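SusD superfamily protein (Bacteroides fragilis, PDB 3L22) probably binds glycans at the outer membrane as a SusD-family lipoprotein, and binds zinc ions. Local coordinates at residues 234-240 and 297-302; 355-359 and 384-388; 227-233 and 246-250; 239-245 and 320-326. All coordinates share one frame; numbering follows the deposited sequence.

Contact 1 of 4, residues 234-240 and 297-302; sequences EDVTLIY and KRIIAF. With ZN (zinc ion), chain D; EDO (1,2-ethanediol), chain Y.
Phe302, Ala301 and Lys297 line the face of helix 297-302 that meets the turn around Val236. The apolar packing is tight at the C-terminal end of helix 297-302. There the corner CZ of the Phe302 ring lies 3.5 Å from CE2 of Tyr240, the two ring planes standing at 80°, and the backbone O of Val236 reaches the edge of the Phe302 ring in its plane. Val236 CG2 touches both CZ of Phe302 (3.9 Å) and CB of Ala301 (4.0 Å), beside the place where Ala301 CB lies over the ring face, while CG2 of Thr237 touches Ala301 CB at 3.6 Å. OD1 of Asp235 accepts from Thr237 N, an Asx turn, and also from Thr237 OG1. Beyond the rings the hydroxyl of Tyr240 bonds to Glu392, and an ethanediol, probably from the crystallisation liquor, donates to the O of Ala301.

Toward Glu234 the contact opens to solvent. The Lys297 chain runs extended beyond CG past Val236, and its NZ donates to Glu234 O at 2.7 Å, in the carbonyl plane on a lone pair. The same NZ forms a salt bridge with Glu234 OE1 at 2.8 Å and also bonds to Arg358 O. Glu234 OE2 binds a zinc ion at 2.3 Å, five waters completing its shell. One carboxylate is thus shared between an ammonium group and a metal, an arrangement likely to keep Glu234 ionised.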
# COMPACT_ATOMS: atom_id res chain seq x y z
N GLU A 234 15.23 7.57 -15.74
CA GLU A 234 16.25 8.34 -15.04
C GLU A 234 15.71 9.53 -14.20
O GLU A 234 16.38 10.01 -13.28
CB GLU A 234 17.29 8.86 -16.04
CG GLU A 234 18.11 7.74 -16.67
CD GLU A 234 19.07 7.02 -15.68
OE1 GLU A 234 19.29 7.43 -14.50
OE2 GLU A 234 19.61 6.02 -16.11
N ASP A 235 14.54 10.01 -14.56
CA ASP A 235 13.92 11.15 -13.88
C ASP A 235 12.96 10.60 -12.82
O ASP A 235 11.90 10.05 -13.16
CB ASP A 235 13.19 12.00 -14.93
CG ASP A 235 12.50 13.25 -14.34
OD1 ASP A 235 12.27 13.41 -13.12
OD2 ASP A 235 12.14 14.11 -15.17
N VAL A 236 13.27 10.81 -11.55
CA VAL A 236 12.42 10.30 -10.45
C VAL A 236 11.14 11.13 -10.19
O VAL A 236 10.36 10.77 -9.32
CB VAL A 236 13.24 10.21 -9.14
CG1 VAL A 236 14.50 9.32 -9.36
CG2 VAL A 236 13.62 11.63 -8.60
N THR A 237 10.95 12.25 -10.90
CA THR A 237 9.79 13.14 -10.68
C THR A 237 8.59 12.84 -11.60
O THR A 237 7.52 13.42 -11.42
CB THR A 237 10.17 14.63 -10.82
OG1 THR A 237 10.43 14.95 -12.18
CG2 THR A 237 11.45 14.97 -9.97
N LEU A 238 8.75 11.94 -12.56
CA LEU A 238 7.74 11.77 -13.63
C LEU A 238 6.36 11.41 -13.11
O LEU A 238 5.37 11.95 -13.59
CB LEU A 238 8.19 10.75 -14.66
CG LEU A 238 9.41 11.09 -15.51
CD1 LEU A 238 9.76 9.82 -16.32
CD2 LEU A 238 9.14 12.33 -16.41
N ILE A 239 6.31 10.55 -12.12
CA ILE A 239 5.04 9.98 -11.69
C ILE A 239 4.19 10.94 -10.86
O ILE A 239 3.01 10.63 -10.65
CB ILE A 239 5.17 8.64 -10.95
CG1 ILE A 239 5.96 8.76 -9.63
CG2 ILE A 239 5.82 7.60 -11.85
CD1 ILE A 239 5.95 7.45 -8.79
N TYR A 240 4.75 12.08 -10.43
CA TYR A 240 4.02 13.06 -9.63
C TYR A 240 3.53 14.25 -10.46
O TYR A 240 2.98 15.19 -9.90
CB TYR A 240 4.89 13.57 -8.44
CG TYR A 240 5.62 12.44 -7.75
CD1 TYR A 240 4.96 11.59 -6.85
CD2 TYR A 240 6.93 12.18 -8.04
CE1 TYR A 240 5.64 10.51 -6.23
CE2 TYR A 240 7.60 11.12 -7.44
CZ TYR A 240 6.96 10.28 -6.56
OH TYR A 240 7.70 9.22 -6.03
N LYS A 297 19.26 11.96 -6.53
CA LYS A 297 18.08 12.54 -7.24
C LYS A 297 16.84 12.72 -6.39
O LYS A 297 16.11 13.68 -6.58
CB LYS A 297 17.73 11.70 -8.47
CG LYS A 297 18.79 11.75 -9.58
CD LYS A 297 18.30 10.99 -10.84
CE LYS A 297 19.41 10.73 -11.85
NZ LYS A 297 19.00 9.61 -12.80
N ARG A 298 16.61 11.79 -5.45
CA ARG A 298 15.48 11.81 -4.58
C ARG A 298 15.58 12.92 -3.52
O ARG A 298 14.57 13.53 -3.15
CB ARG A 298 15.33 10.45 -3.93
CG ARG A 298 15.10 9.33 -4.96
CD ARG A 298 15.36 7.96 -4.41
NE ARG A 298 16.77 7.78 -4.05
CZ ARG A 298 17.32 6.61 -3.76
NH1 ARG A 298 16.61 5.48 -3.78
NH2 ARG A 298 18.61 6.56 -3.41
N ILE A 299 16.80 13.19 -3.07
CA ILE A 299 17.09 14.27 -2.13
C ILE A 299 16.90 15.62 -2.86
O ILE A 299 16.15 16.47 -2.38
CB ILE A 299 18.50 14.11 -1.50
CG1 ILE A 299 18.58 12.79 -0.69
CG2 ILE A 299 18.91 15.35 -0.65
CD1 ILE A 299 17.51 12.56 0.34
N ILE A 300 17.50 15.75 -4.05
CA ILE A 300 17.36 16.96 -4.87
C ILE A 300 15.88 17.21 -5.14
O ILE A 300 15.43 18.30 -4.96
CB ILE A 300 18.09 16.85 -6.22
CG1 ILE A 300 19.61 16.73 -6.00
CG2 ILE A 300 17.78 18.09 -7.14
CD1 ILE A 300 20.42 16.38 -7.24
N ALA A 301 15.11 16.18 -5.52
CA ALA A 301 13.71 16.39 -5.93
C ALA A 301 12.79 16.59 -4.74
O ALA A 301 11.90 17.43 -4.79
CB ALA A 301 13.19 15.21 -6.81
N PHE A 302 13.00 15.82 -3.67
CA PHE A 302 11.97 15.68 -2.64
C PHE A 302 12.29 16.19 -1.24
O PHE A 302 11.35 16.31 -0.42
CB PHE A 302 11.53 14.22 -2.53
CG PHE A 302 11.21 13.58 -3.84
CD1 PHE A 302 10.36 14.20 -4.74
CD2 PHE A 302 11.75 12.36 -4.17
CE1 PHE A 302 10.08 13.60 -5.97
CE2 PHE A 302 11.44 11.74 -5.37
CZ PHE A 302 10.64 12.37 -6.27
ZN ZN D . 21.35 5.06 -14.95
C1 EDO Y . 9.21 16.70 -7.42
O1 EDO Y . 10.12 17.83 -7.35
C2 EDO Y . 7.88 16.90 -8.16
O2 EDO Y . 6.76 16.37 -7.39
O HOH W 1 21.36 6.67 -13.16
O HOH W 2 21.33 3.32 -16.56
O HOH W 3 19.72 3.84 -13.74
O HOH W 4 23.16 4.04 -13.65
O HOH W 5 22.94 6.73 -15.60

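Contact 2 of 4, residues 355-359 and 384-388; sequences VRGRS and EKRLE. With EDO (1,2-ethanediol), chain B.
Arg356 and Glu384 pair at one end of this buried contact, Arg358 and Glu388 at the other. Arg356 runs fully extended from CG to NE, so its aliphatic stem passes the Glu384 carboxylate before NH1 turns to OE1 at 2.9 Å. The bond is fairly straight, 162° at the hydrogen, and uses the syn lone pair of OE1 within the guanidinium plane, although the two flat groups are almost perpendicular. NE of Arg356 is taken by Asp365 and NH2 by Asp290 O; Glu384 OE2 receives Arg298.

The two helices, 345-359 and 374-388, lie in the SusD-family region, whose sequence family falls in the TPR clan, consistent with the helical-repeat architecture of SusD proteins; their short segments cross at 46° with axes 11.2 Å apart. That separation leaves room for charged groups and a water between them. Val355 is the apolar element here, its CG1 resting 3.5 Å from Glu388 OE1.

Arg358 bends at chi2 and chi3 to bring NH2 to Glu388 OE2 at 2.8 Å. This bond is more bent, 133°, and reaches OE2 from its syn side, well out of the carboxylate plane. Arg326 also bridges to OE2, while OE1 accepts from Arg298 and from water 6. That water has four partners: it donates to Glu388 OE1 and Val355 O and accepts from Arg358 NE and Ser359 OG. NH1 of Arg358 goes to Glu248 and to Pro233 O.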
# COMPACT_ATOMS: atom_id res chain seq x y z
N VAL A 355 18.27 -0.11 -8.47
CA VAL A 355 17.43 0.93 -7.91
C VAL A 355 18.28 2.09 -7.39
O VAL A 355 18.01 3.24 -7.75
CB VAL A 355 16.49 0.40 -6.83
CG1 VAL A 355 15.70 1.56 -6.15
CG2 VAL A 355 15.52 -0.67 -7.44
N ARG A 356 19.31 1.79 -6.60
CA ARG A 356 20.11 2.87 -6.02
C ARG A 356 20.84 3.64 -7.12
O ARG A 356 20.92 4.87 -7.07
CB ARG A 356 21.11 2.33 -4.99
CG ARG A 356 21.96 3.40 -4.29
CD ARG A 356 22.80 2.84 -3.14
NE ARG A 356 23.61 3.87 -2.49
CZ ARG A 356 23.17 4.71 -1.55
NH1 ARG A 356 21.94 4.64 -1.06
NH2 ARG A 356 23.99 5.63 -1.05
N GLY A 357 21.40 2.92 -8.09
CA GLY A 357 22.10 3.54 -9.23
C GLY A 357 21.26 4.45 -10.09
O GLY A 357 21.78 5.34 -10.76
N ARG A 358 19.94 4.25 -10.10
CA ARG A 358 19.06 5.18 -10.79
C ARG A 358 19.15 6.60 -10.18
O ARG A 358 19.08 7.59 -10.93
CB ARG A 358 17.65 4.63 -10.90
CG ARG A 358 16.69 5.50 -11.75
CD ARG A 358 15.84 6.43 -10.93
NE ARG A 358 14.91 5.76 -10.03
CZ ARG A 358 13.65 5.43 -10.30
NH1 ARG A 358 13.12 5.63 -11.51
NH2 ARG A 358 12.89 4.87 -9.36
N SER A 359 19.33 6.68 -8.86
CA SER A 359 19.33 7.96 -8.15
C SER A 359 20.70 8.46 -7.64
O SER A 359 20.85 9.66 -7.39
CB SER A 359 18.34 7.87 -6.98
OG SER A 359 17.01 7.71 -7.44
N GLU A 384 17.23 1.51 1.50
CA GLU A 384 16.90 1.95 0.15
C GLU A 384 15.38 2.03 -0.08
O GLU A 384 14.87 2.97 -0.68
CB GLU A 384 17.55 1.03 -0.90
CG GLU A 384 17.74 1.71 -2.28
CD GLU A 384 18.81 2.81 -2.28
OE1 GLU A 384 19.83 2.70 -1.54
OE2 GLU A 384 18.65 3.75 -3.07
N LYS A 385 14.67 1.03 0.43
CA LYS A 385 13.22 0.97 0.35
C LYS A 385 12.59 2.15 1.14
O LYS A 385 11.66 2.77 0.68
CB LYS A 385 12.76 -0.39 0.90
CG LYS A 385 11.26 -0.68 0.80
CD LYS A 385 10.90 -1.34 -0.49
CE LYS A 385 9.41 -1.77 -0.54
NZ LYS A 385 9.18 -2.88 0.41
N ARG A 386 13.17 2.49 2.29
CA ARG A 386 12.70 3.62 3.09
C ARG A 386 12.80 4.96 2.33
O ARG A 386 11.86 5.78 2.35
CB ARG A 386 13.47 3.68 4.42
CG ARG A 386 13.09 2.56 5.37
CD ARG A 386 13.98 2.54 6.61
NE ARG A 386 13.70 3.68 7.47
CZ ARG A 386 14.28 3.90 8.65
NH1 ARG A 386 15.22 3.08 9.12
NH2 ARG A 386 13.94 4.98 9.34
N LEU A 387 13.92 5.15 1.64
CA LEU A 387 14.15 6.38 0.87
C LEU A 387 13.36 6.38 -0.43
O LEU A 387 12.66 7.34 -0.74
CB LEU A 387 15.65 6.61 0.61
CG LEU A 387 16.05 7.83 -0.23
CD1 LEU A 387 15.54 9.13 0.42
CD2 LEU A 387 17.56 7.91 -0.46
N GLU A 388 13.43 5.30 -1.18
CA GLU A 388 12.65 5.22 -2.41
C GLU A 388 11.15 5.43 -2.18
O GLU A 388 10.54 6.08 -3.01
CB GLU A 388 12.90 3.88 -3.11
CG GLU A 388 12.38 3.77 -4.56
CD GLU A 388 13.16 4.57 -5.59
OE1 GLU A 388 14.40 4.77 -5.44
OE2 GLU A 388 12.52 5.01 -6.56
C1 EDO B . 6.31 -4.36 0.35
O1 EDO B . 6.78 -3.33 -0.49
C2 EDO B . 5.27 -3.87 1.37
O2 EDO B . 5.05 -5.03 2.23
O HOH W 6 16.08 5.21 -7.43

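Contact 3 of 4, residues 227-233 and 246-250; sequences VTGYSLP and SQESI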
# COMPACT_ATOMS: atom_id res chain seq x y z
N VAL A 227 6.74 -9.97 -13.27
CA VAL A 227 6.51 -8.56 -13.59
C VAL A 227 7.53 -8.15 -14.64
O VAL A 227 8.69 -7.93 -14.31
CB VAL A 227 6.65 -7.67 -12.33
CG1 VAL A 227 6.62 -6.14 -12.67
CG2 VAL A 227 5.61 -8.07 -11.28
N THR A 228 7.11 -8.07 -15.89
CA THR A 228 8.03 -7.78 -16.99
C THR A 228 7.51 -6.58 -17.78
O THR A 228 6.34 -6.21 -17.70
CB THR A 228 8.14 -8.98 -17.96
OG1 THR A 228 6.84 -9.25 -18.46
CG2 THR A 228 8.71 -10.27 -17.24
N GLY A 229 8.43 -5.96 -18.52
CA GLY A 229 8.10 -4.89 -19.46
C GLY A 229 8.22 -3.47 -18.90
O GLY A 229 8.02 -2.51 -19.65
N TYR A 230 8.49 -3.34 -17.60
CA TYR A 230 8.63 -2.02 -16.96
C TYR A 230 10.10 -1.61 -16.91
O TYR A 230 10.99 -2.42 -17.18
CB TYR A 230 8.02 -2.00 -15.56
CG TYR A 230 6.56 -2.36 -15.55
CD1 TYR A 230 5.57 -1.38 -15.71
CD2 TYR A 230 6.15 -3.69 -15.43
CE1 TYR A 230 4.23 -1.72 -15.70
CE2 TYR A 230 4.79 -4.03 -15.42
CZ TYR A 230 3.85 -3.05 -15.55
OH TYR A 230 2.52 -3.40 -15.57
N SER A 231 10.36 -0.35 -16.58
CA SER A 231 11.73 0.11 -16.42
C SER A 231 11.79 1.22 -15.40
O SER A 231 10.77 1.60 -14.84
CB SER A 231 12.26 0.54 -17.79
OG SER A 231 11.43 1.55 -18.32
N LEU A 232 13.02 1.65 -15.09
CA LEU A 232 13.28 2.72 -14.17
C LEU A 232 13.73 3.90 -14.99
O LEU A 232 14.88 3.95 -15.42
CB LEU A 232 14.40 2.36 -13.19
CG LEU A 232 14.21 1.16 -12.25
CD1 LEU A 232 15.46 0.98 -11.37
CD2 LEU A 232 12.93 1.33 -11.41
N PRO A 233 12.82 4.86 -15.24
CA PRO A 233 13.28 6.09 -15.91
C PRO A 233 14.35 6.83 -15.08
O PRO A 233 14.36 6.74 -13.86
CB PRO A 233 12.00 6.92 -16.00
CG PRO A 233 10.87 5.91 -15.90
CD PRO A 233 11.38 4.86 -15.00
N SER A 246 4.35 6.61 -15.70
CA SER A 246 5.50 6.46 -16.54
C SER A 246 5.63 4.97 -16.88
O SER A 246 4.81 4.15 -16.45
CB SER A 246 6.76 6.92 -15.80
OG SER A 246 7.14 5.98 -14.77
N GLN A 247 6.70 4.62 -17.58
CA GLN A 247 7.06 3.21 -17.80
C GLN A 247 7.44 2.43 -16.52
O GLN A 247 7.64 1.21 -16.60
CB GLN A 247 8.21 3.11 -18.79
CG GLN A 247 7.68 3.48 -20.20
CD GLN A 247 8.72 3.43 -21.25
OE1 GLN A 247 9.91 3.32 -20.94
NE2 GLN A 247 8.30 3.53 -22.50
N GLU A 248 7.56 3.13 -15.38
CA GLU A 248 7.75 2.49 -14.08
C GLU A 248 6.44 2.08 -13.38
O GLU A 248 6.46 1.25 -12.47
CB GLU A 248 8.55 3.42 -13.17
CG GLU A 248 9.20 2.73 -12.01
CD GLU A 248 9.87 3.66 -11.00
OE1 GLU A 248 10.22 4.80 -11.37
OE2 GLU A 248 10.06 3.20 -9.83
N SER A 249 5.32 2.65 -13.82
CA SER A 249 4.07 2.58 -13.07
C SER A 249 3.35 1.29 -13.34
O SER A 249 3.02 0.99 -14.48
CB SER A 249 3.17 3.76 -13.48
OG SER A 249 3.84 4.98 -13.31
N ILE A 250 3.10 0.51 -12.30
CA ILE A 250 2.39 -0.75 -12.44
C ILE A 250 0.93 -0.53 -12.14
O ILE A 250 0.06 -0.86 -12.96
CB ILE A 250 3.00 -1.86 -11.56
CG1 ILE A 250 4.47 -2.11 -11.95
CG2 ILE A 250 2.13 -3.13 -11.69
CD1 ILE A 250 5.33 -2.85 -10.92
O HOH W 7 9.62 0.09 -19.96
O HOH W 8 12.53 4.19 -19.07
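Ser246 meets the ring of Pro233, whose CG lies 3.9 Å from its OG. The same OG accepts from the backbone N of Glu248, an ST turn, inside the type I turn that runs from Ser246 to Ser249. Gln247 turns its carbonyl to the loop: its O accepts from Ser231 N at 3.1 Å, the donor standing well above the carbonyl plane, and also lies at the edge of the Tyr230 ring. Its side chain runs out beside Ser231 on the solvent side, where two waters bind Ser231 OG and bond weakly to Gln247 OE1.

The CA atoms of Glu248 and Ser231 come nearest across the contact, and Glu248 CA lies 3.2 Å from Ser231 O in a CA-H...O contact. With CG anti to the backbone N (chi1 -160°), its extended chain passes Pro233 CD and Leu232 CD2, and the carboxylate goes on to salt bridges with Arg326 and Arg358. Ser249 sends its O to CE1 of Tyr230, 3.2 Å away. Ile250 then lies against one face of the Tyr230 ring: CG1 sits 3.7 Å from the ring centroid and only 10° off its normal, a CH-pi contact over the face, while CD1 touches Val227 CG1.

Ile250 also pairs by backbone with Phe325 of strand 322-326, and the apolar side chains here pack against helices 200-213 and 327-339, so the loop after helix 217-225 is laid across the start of strand 249-253.

Contact 4 of 4, residues 239-245 and 320-326; sequences IYKAPYF and QWVPIFR
The chi1 of Trp321 (-69°) swings its indole against CB of Tyr244, which the backbone places there, and the chi1 of Tyr244 (-51°) carries its own ring off to one side. CB lies 3.4 Å from the centroid of the five-membered ring, a CH-pi contact over its face, and the O of Pro243 sits above the same face farther toward the six-membered ring. The Tyr244 ring itself is slid aside, its plane at 27° to the indole, so the rings barely overlap. Phe245 lies alongside Trp321 and points the same way; its CD1 touches CH2 at 3.5 Å, again with near-parallel planes and little overlap.

Gln320 meets the Tyr244 ring farther along, from the same side as the indole. Its CG packs 3.8 Å from Tyr244 CE1, and NE2 donates to the backbone O of Tyr240 at 2.9 Å. That bond is nearly straight, lying in both the amide plane and the carbonyl plane, while Gln320 OE1 accepts from Asp314 N; both ends of the amide are therefore engaged, which fixes its rotation. Water 9 donates to Ile239 O and to Trp321 O, joining the two backbones.

Toward the far end CD1 of Ile239 presses on the Arg326 stem, 3.4 Å from CD. The guanidinium is bound by Glu248, Glu388 and Glu392. Tyr244, Phe245 and Trp321 form an aromatic cluster, of which Phe245 and Trp321 rest on helix 192-196, at the entry to strand 322-326, which pairs antiparallel with strand 249-253 through a classic beta bulge at Ile324 and Phe325 opposite Phe251.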
# COMPACT_ATOMS: atom_id res chain seq x y z
N ILE A 239 6.31 10.55 -12.12
CA ILE A 239 5.04 9.98 -11.69
C ILE A 239 4.19 10.94 -10.86
O ILE A 239 3.01 10.63 -10.65
CB ILE A 239 5.17 8.64 -10.95
CG1 ILE A 239 5.96 8.76 -9.63
CG2 ILE A 239 5.82 7.60 -11.85
CD1 ILE A 239 5.95 7.45 -8.79
N TYR A 240 4.75 12.08 -10.43
CA TYR A 240 4.02 13.06 -9.63
C TYR A 240 3.53 14.25 -10.46
O TYR A 240 2.98 15.19 -9.90
CB TYR A 240 4.89 13.57 -8.44
CG TYR A 240 5.62 12.44 -7.75
CD1 TYR A 240 4.96 11.59 -6.85
CD2 TYR A 240 6.93 12.18 -8.04
CE1 TYR A 240 5.64 10.51 -6.23
CE2 TYR A 240 7.60 11.12 -7.44
CZ TYR A 240 6.96 10.28 -6.56
OH TYR A 240 7.70 9.22 -6.03
N LYS A 241 3.74 14.22 -11.77
CA LYS A 241 3.25 15.26 -12.67
C LYS A 241 2.64 14.65 -13.92
O LYS A 241 2.85 13.47 -14.21
CB LYS A 241 4.34 16.24 -12.99
CG LYS A 241 5.61 15.68 -13.61
CD LYS A 241 6.69 16.80 -13.37
CE LYS A 241 8.10 16.49 -13.86
NZ LYS A 241 9.14 17.38 -13.07
N ALA A 242 1.86 15.46 -14.62
CA ALA A 242 1.11 15.01 -15.80
C ALA A 242 2.03 14.16 -16.69
O ALA A 242 3.16 14.59 -16.97
CB ALA A 242 0.53 16.24 -16.61
N PRO A 243 1.54 13.00 -17.17
CA PRO A 243 0.20 12.41 -17.06
C PRO A 243 -0.01 11.54 -15.81
O PRO A 243 -1.04 10.86 -15.72
CB PRO A 243 0.10 11.56 -18.32
CG PRO A 243 1.52 11.08 -18.58
CD PRO A 243 2.36 12.29 -18.17
N TYR A 244 0.92 11.60 -14.88
CA TYR A 244 0.91 10.95 -13.58
C TYR A 244 1.24 9.46 -13.61
O TYR A 244 0.95 8.74 -12.66
CB TYR A 244 -0.37 11.23 -12.77
CG TYR A 244 -0.72 12.70 -12.66
CD1 TYR A 244 -0.00 13.55 -11.83
CD2 TYR A 244 -1.72 13.25 -13.44
CE1 TYR A 244 -0.30 14.91 -11.76
CE2 TYR A 244 -2.03 14.59 -13.37
CZ TYR A 244 -1.32 15.42 -12.52
OH TYR A 244 -1.66 16.76 -12.45
N PHE A 245 1.87 9.01 -14.69
CA PHE A 245 2.39 7.65 -14.76
C PHE A 245 3.53 7.64 -15.77
O PHE A 245 3.63 8.54 -16.60
CB PHE A 245 1.31 6.62 -15.16
CG PHE A 245 0.67 6.85 -16.52
CD1 PHE A 245 -0.42 7.71 -16.65
CD2 PHE A 245 1.15 6.22 -17.65
CE1 PHE A 245 -1.01 7.93 -17.88
CE2 PHE A 245 0.55 6.40 -18.88
CZ PHE A 245 -0.50 7.28 -19.01
N GLN A 320 -2.84 14.67 -8.37
CA GLN A 320 -1.76 13.70 -8.41
C GLN A 320 -2.28 12.30 -8.09
O GLN A 320 -3.02 12.10 -7.11
CB GLN A 320 -0.62 14.08 -7.48
CG GLN A 320 0.12 15.33 -7.97
CD GLN A 320 1.06 15.97 -6.92
OE1 GLN A 320 0.63 16.45 -5.84
NE2 GLN A 320 2.35 16.03 -7.25
N TRP A 321 -1.90 11.35 -8.93
CA TRP A 321 -2.27 9.94 -8.72
C TRP A 321 -1.54 9.34 -7.51
O TRP A 321 -0.42 9.76 -7.17
CB TRP A 321 -1.92 9.13 -9.95
CG TRP A 321 -2.75 9.42 -11.18
CD1 TRP A 321 -3.52 10.54 -11.45
CD2 TRP A 321 -2.81 8.61 -12.35
NE1 TRP A 321 -4.10 10.43 -12.68
CE2 TRP A 321 -3.68 9.26 -13.26
CE3 TRP A 321 -2.24 7.39 -12.71
CZ2 TRP A 321 -3.95 8.74 -14.53
CZ3 TRP A 321 -2.53 6.87 -13.98
CH2 TRP A 321 -3.39 7.54 -14.85
N VAL A 322 -2.20 8.39 -6.84
CA VAL A 322 -1.66 7.68 -5.72
C VAL A 322 -1.01 6.41 -6.28
O VAL A 322 -1.71 5.55 -6.84
CB VAL A 322 -2.75 7.36 -4.69
CG1 VAL A 322 -2.20 6.55 -3.46
CG2 VAL A 322 -3.40 8.70 -4.25
N PRO A 323 0.32 6.30 -6.20
CA PRO A 323 1.05 5.14 -6.70
C PRO A 323 1.03 3.96 -5.72
O PRO A 323 1.55 4.07 -4.58
CB PRO A 323 2.46 5.69 -6.86
CG PRO A 323 2.60 6.67 -5.75
CD PRO A 323 1.24 7.27 -5.56
N ILE A 324 0.42 2.86 -6.12
CA ILE A 324 0.34 1.66 -5.27
C ILE A 324 1.56 0.77 -5.51
O ILE A 324 2.27 0.44 -4.58
CB ILE A 324 -0.98 0.89 -5.51
CG1 ILE A 324 -2.20 1.81 -5.21
CG2 ILE A 324 -1.06 -0.40 -4.71
CD1 ILE A 324 -2.30 2.37 -3.80
N PHE A 325 1.78 0.37 -6.76
CA PHE A 325 2.92 -0.44 -7.16
C PHE A 325 3.67 0.23 -8.30
O PHE A 325 3.06 0.60 -9.33
CB PHE A 325 2.47 -1.82 -7.68
CG PHE A 325 1.64 -2.62 -6.73
CD1 PHE A 325 2.02 -2.80 -5.40
CD2 PHE A 325 0.48 -3.26 -7.18
CE1 PHE A 325 1.27 -3.56 -4.56
CE2 PHE A 325 -0.28 -4.01 -6.34
CZ PHE A 325 0.11 -4.17 -5.02
N ARG A 326 4.98 0.36 -8.14
CA ARG A 326 5.85 0.73 -9.25
C ARG A 326 7.09 -0.14 -9.27
O ARG A 326 7.42 -0.82 -8.27
CB ARG A 326 6.17 2.24 -9.23
CG ARG A 326 6.89 2.77 -8.08
CD ARG A 326 7.02 4.28 -8.20
NE ARG A 326 7.53 4.94 -7.02
CZ ARG A 326 8.83 5.10 -6.70
NH1 ARG A 326 9.82 4.63 -7.46
NH2 ARG A 326 9.16 5.74 -5.58
O HOH W 9 1.77 8.90 -8.76

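Contact 2 is wholly buried, and contact 3 largely so, whereas contacts 1 and 4 are each only partly buried. Contacts 1, 3 and 4 all draw on the loop between helix 217-225 and strand 249-253: contact 1 ties it to helix 297-302, contact 3 folds it back on itself, and contact 4 fastens it to strand 322-326, the sheet partner of 249-253. Contact 2 instead joins two helices. Its buried charges meet those of the others: Arg298 of contact 1, Glu248 of contact 3 and Arg326 of contact 4 all bridge to it. Aromatic packing dominates contact 4, contact 3 mixes backbone and turn hydrogen bonds with a CH-pi contact, and contact 1 combines apolar packing with a zinc-bound carboxylate.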